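Local coordinates for protein arginine kinase (Anthopleura japonica, PDB 4RF6) that catalyses the reversible transfer of a phosphoryl group from ATP to L-arginine, yielding phosphoarginine and ADP, within a chain that carries two tandem kinase units, at residues 20-34 and 61-74. Residues are numbered along the deposited sequence; the frame is centred on the assembly and turned at random.
Sequences PDPLNDPKCNPKSLV and INSGVVNLDSGVGV
The flat carboxamide of Asn29 is held at both ends: ND2 makes a weak, bent bond to Ser70 O (3.3 Å), and OD1 accepts from Lys31 N, which sits well out of plane, over the amide face, closing an Asx turn. CG lies anti to the backbone N (chi1 -177°), carrying the amide toward the turn at 67-70. This is the small helical N-terminal domain of a phosphagen kinase, whose residues 71-74 probably belong to the substrate-binding loop, as in relatives. Backbone bonds hold that loop and the turn before it against 20-34. Asn29 N meets Leu68 O almost straight (2.9 Å, 174°), though from above the carbonyl plane; Leu33 N and Val34 N, in the first turn of helix 33-37, donate to Gly71 O and Val72 O. Leu68 packs CD2 against Pro22 CB (3.8 Å) and Cys28 SG, while Pro20 CB sits equally close to both methyls of Val65. Val34 CG2 touches Val74 CG1 (3.8 Å) and Ile61 CG2, side by side before it. Asp69 points its CB away from 20-34; OD2 forms a salt bridge with Arg200 NH2. A water joins Ser32 OG (2.6 Å) to Gly64 O, donating to that carbonyl at 2.8 Å.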
# COMPACT_ATOMS: atom_id res chain seq x y z
N PRO A 20 -7.36 -36.12 30.81
CA PRO A 20 -7.55 -34.72 31.21
C PRO A 20 -9.02 -34.39 31.46
O PRO A 20 -9.74 -34.01 30.53
CB PRO A 20 -7.01 -33.94 30.01
CG PRO A 20 -7.23 -34.85 28.85
CD PRO A 20 -7.07 -36.26 29.38
N ASP A 21 -9.45 -34.54 32.72
CA ASP A 21 -10.80 -34.15 33.15
C ASP A 21 -11.30 -32.76 32.68
O ASP A 21 -12.49 -32.62 32.36
CB ASP A 21 -10.95 -34.24 34.68
CG ASP A 21 -11.15 -35.67 35.17
OD1 ASP A 21 -11.42 -36.57 34.34
OD2 ASP A 21 -11.05 -35.89 36.40
N PRO A 22 -10.43 -31.73 32.65
CA PRO A 22 -10.90 -30.41 32.19
C PRO A 22 -11.50 -30.38 30.78
O PRO A 22 -12.13 -29.39 30.42
CB PRO A 22 -9.63 -29.55 32.24
CG PRO A 22 -8.84 -30.15 33.33
CD PRO A 22 -9.08 -31.63 33.24
N LEU A 23 -11.32 -31.44 30.00
CA LEU A 23 -11.99 -31.51 28.70
C LEU A 23 -13.50 -31.70 28.92
O LEU A 23 -14.31 -31.38 28.04
CB LEU A 23 -11.40 -32.63 27.84
CG LEU A 23 -9.96 -32.38 27.39
CD1 LEU A 23 -9.49 -33.38 26.34
CD2 LEU A 23 -9.80 -30.96 26.86
N ASN A 24 -13.86 -32.19 30.10
CA ASN A 24 -15.25 -32.29 30.52
C ASN A 24 -15.67 -31.07 31.35
O ASN A 24 -16.72 -31.09 32.00
CB ASN A 24 -15.47 -33.57 31.33
CG ASN A 24 -15.24 -34.83 30.50
OD1 ASN A 24 -15.63 -34.90 29.34
ND2 ASN A 24 -14.59 -35.82 31.11
N ASP A 25 -14.84 -30.03 31.35
CA ASP A 25 -15.19 -28.80 32.05
C ASP A 25 -16.06 -27.90 31.18
O ASP A 25 -15.74 -27.65 30.02
CB ASP A 25 -13.95 -28.06 32.54
CG ASP A 25 -13.70 -28.23 34.02
OD1 ASP A 25 -13.28 -29.34 34.44
OD2 ASP A 25 -13.90 -27.26 34.78
N PRO A 26 -17.17 -27.41 31.75
CA PRO A 26 -18.16 -26.57 31.07
C PRO A 26 -17.52 -25.40 30.33
O PRO A 26 -18.04 -24.95 29.31
CB PRO A 26 -19.02 -26.05 32.22
CG PRO A 26 -18.88 -27.08 33.30
CD PRO A 26 -17.49 -27.61 33.17
N LYS A 27 -16.38 -24.93 30.84
CA LYS A 27 -15.62 -23.86 30.20
C LYS A 27 -15.04 -24.26 28.85
O LYS A 27 -14.84 -23.41 27.97
CB LYS A 27 -14.49 -23.40 31.12
CG LYS A 27 -14.67 -21.99 31.66
CD LYS A 27 -13.41 -21.17 31.46
CE LYS A 27 -12.30 -21.56 32.42
NZ LYS A 27 -11.05 -20.81 32.12
N CYS A 28 -14.78 -25.55 28.68
CA CYS A 28 -14.16 -26.05 27.46
C CYS A 28 -15.01 -25.72 26.23
O CYS A 28 -16.24 -25.80 26.28
CB CYS A 28 -13.94 -27.56 27.55
SG CYS A 28 -12.96 -28.27 26.22
N ASN A 29 -14.35 -25.33 25.14
CA ASN A 29 -15.02 -25.11 23.87
C ASN A 29 -15.62 -26.43 23.38
O ASN A 29 -14.89 -27.39 23.14
CB ASN A 29 -14.03 -24.55 22.84
CG ASN A 29 -14.67 -24.24 21.50
OD1 ASN A 29 -15.87 -24.38 21.32
ND2 ASN A 29 -13.85 -23.80 20.55
N PRO A 30 -16.96 -26.49 23.26
CA PRO A 30 -17.63 -27.73 22.84
C PRO A 30 -17.30 -28.06 21.38
O PRO A 30 -17.66 -29.14 20.90
CB PRO A 30 -19.12 -27.39 22.99
CG PRO A 30 -19.17 -26.16 23.85
CD PRO A 30 -17.91 -25.41 23.56
N LYS A 31 -16.63 -27.14 20.71
CA LYS A 31 -16.19 -27.32 19.33
C LYS A 31 -14.72 -27.74 19.26
O LYS A 31 -14.17 -27.93 18.18
CB LYS A 31 -16.37 -26.03 18.54
CG LYS A 31 -17.80 -25.50 18.53
CD LYS A 31 -18.69 -26.31 17.61
CE LYS A 31 -19.10 -25.51 16.39
NZ LYS A 31 -19.79 -24.24 16.76
N SER A 32 -14.10 -27.87 20.43
CA SER A 32 -12.70 -28.30 20.52
C SER A 32 -12.53 -29.68 19.91
O SER A 32 -13.23 -30.63 20.28
CB SER A 32 -12.23 -28.31 21.97
OG SER A 32 -10.94 -28.88 22.08
N LEU A 33 -11.60 -29.79 18.96
CA LEU A 33 -11.35 -31.06 18.28
C LEU A 33 -10.72 -32.09 19.22
O LEU A 33 -11.00 -33.28 19.11
CB LEU A 33 -10.52 -30.86 17.01
CG LEU A 33 -11.24 -30.06 15.92
CD1 LEU A 33 -10.48 -30.04 14.60
CD2 LEU A 33 -12.64 -30.62 15.70
N VAL A 34 -9.87 -31.63 20.14
CA VAL A 34 -9.27 -32.55 21.11
C VAL A 34 -10.33 -33.08 22.09
O VAL A 34 -10.31 -34.25 22.46
CB VAL A 34 -8.06 -31.94 21.86
CG1 VAL A 34 -8.48 -30.75 22.73
CG2 VAL A 34 -7.37 -33.01 22.72
N ILE A 61 -1.43 -33.25 23.35
CA ILE A 61 -2.72 -32.68 23.71
C ILE A 61 -2.62 -31.55 24.72
O ILE A 61 -3.62 -30.93 25.05
CB ILE A 61 -3.67 -33.75 24.29
CG1 ILE A 61 -3.14 -34.25 25.64
CG2 ILE A 61 -3.86 -34.90 23.30
CD1 ILE A 61 -4.12 -35.14 26.38
N ASN A 62 -1.41 -31.29 25.22
CA ASN A 62 -1.25 -30.37 26.35
C ASN A 62 -1.86 -28.98 26.14
O ASN A 62 -2.52 -28.45 27.03
CB ASN A 62 0.22 -30.22 26.75
CG ASN A 62 0.38 -29.49 28.08
OD1 ASN A 62 -0.22 -29.87 29.09
ND2 ASN A 62 1.17 -28.42 28.08
N SER A 63 -1.64 -28.40 24.96
CA SER A 63 -2.11 -27.04 24.71
C SER A 63 -3.63 -26.96 24.77
O SER A 63 -4.20 -25.97 25.27
CB SER A 63 -1.60 -26.52 23.37
OG SER A 63 -1.96 -25.17 23.19
N GLY A 64 -4.29 -28.00 24.27
CA GLY A 64 -5.74 -28.04 24.25
C GLY A 64 -6.39 -28.23 25.62
O GLY A 64 -7.58 -27.96 25.79
N VAL A 65 -5.61 -28.70 26.59
CA VAL A 65 -6.10 -28.84 27.96
C VAL A 65 -5.79 -27.57 28.75
O VAL A 65 -6.63 -27.10 29.53
CB VAL A 65 -5.48 -30.05 28.67
CG1 VAL A 65 -6.17 -30.29 30.00
CG2 VAL A 65 -5.57 -31.29 27.79
N VAL A 66 -4.59 -27.04 28.56
CA VAL A 66 -4.19 -25.78 29.18
C VAL A 66 -5.11 -24.66 28.70
O VAL A 66 -5.60 -23.86 29.50
CB VAL A 66 -2.72 -25.42 28.85
CG1 VAL A 66 -2.40 -23.98 29.27
CG2 VAL A 66 -1.77 -26.40 29.51
N ASN A 67 -5.33 -24.63 27.39
CA ASN A 67 -6.21 -23.64 26.78
C ASN A 67 -7.52 -24.30 26.34
O ASN A 67 -7.66 -24.71 25.19
CB ASN A 67 -5.53 -22.98 25.58
CG ASN A 67 -4.13 -22.47 25.91
OD1 ASN A 67 -3.98 -21.44 26.57
ND2 ASN A 67 -3.11 -23.20 25.46
N LEU A 68 -8.47 -24.38 27.27
CA LEU A 68 -9.73 -25.08 27.04
C LEU A 68 -10.57 -24.46 25.92
O LEU A 68 -11.45 -25.11 25.36
CB LEU A 68 -10.55 -25.13 28.33
CG LEU A 68 -9.97 -26.02 29.43
CD1 LEU A 68 -10.69 -25.80 30.75
CD2 LEU A 68 -10.02 -27.50 29.03
N ASP A 69 -10.28 -23.20 25.60
CA ASP A 69 -11.01 -22.48 24.55
C ASP A 69 -10.49 -22.80 23.14
O ASP A 69 -10.94 -22.21 22.16
CB ASP A 69 -10.94 -20.98 24.80
CG ASP A 69 -9.52 -20.45 24.83
OD1 ASP A 69 -8.63 -21.17 25.32
OD2 ASP A 69 -9.30 -19.31 24.37
N SER A 70 -9.54 -23.73 23.06
CA SER A 70 -8.89 -24.08 21.79
C SER A 70 -9.89 -24.55 20.74
O SER A 70 -10.89 -25.20 21.07
CB SER A 70 -7.85 -25.18 22.02
OG SER A 70 -6.91 -24.81 23.00
N GLY A 71 -9.61 -24.24 19.48
CA GLY A 71 -10.40 -24.75 18.38
C GLY A 71 -9.99 -26.18 18.06
O GLY A 71 -10.82 -27.08 17.99
N VAL A 72 -8.68 -26.37 17.89
CA VAL A 72 -8.12 -27.68 17.59
C VAL A 72 -7.58 -28.36 18.86
O VAL A 72 -8.14 -29.36 19.33
CB VAL A 72 -7.00 -27.58 16.54
CG1 VAL A 72 -6.45 -28.95 16.22
CG2 VAL A 72 -7.53 -26.91 15.28
N GLY A 73 -6.50 -27.82 19.42
CA GLY A 73 -6.02 -28.26 20.71
C GLY A 73 -4.99 -29.37 20.76
O GLY A 73 -4.71 -29.91 21.84
N VAL A 74 -4.43 -29.74 19.60
CA VAL A 74 -3.29 -30.65 19.58
C VAL A 74 -2.18 -30.13 18.67
O VAL A 74 -2.45 -29.42 17.69
CB VAL A 74 -3.66 -32.08 19.15
CG1 VAL A 74 -4.79 -32.64 20.00
CG2 VAL A 74 -4.04 -32.12 17.68
O HOH W 1 -9.66 -27.68 23.97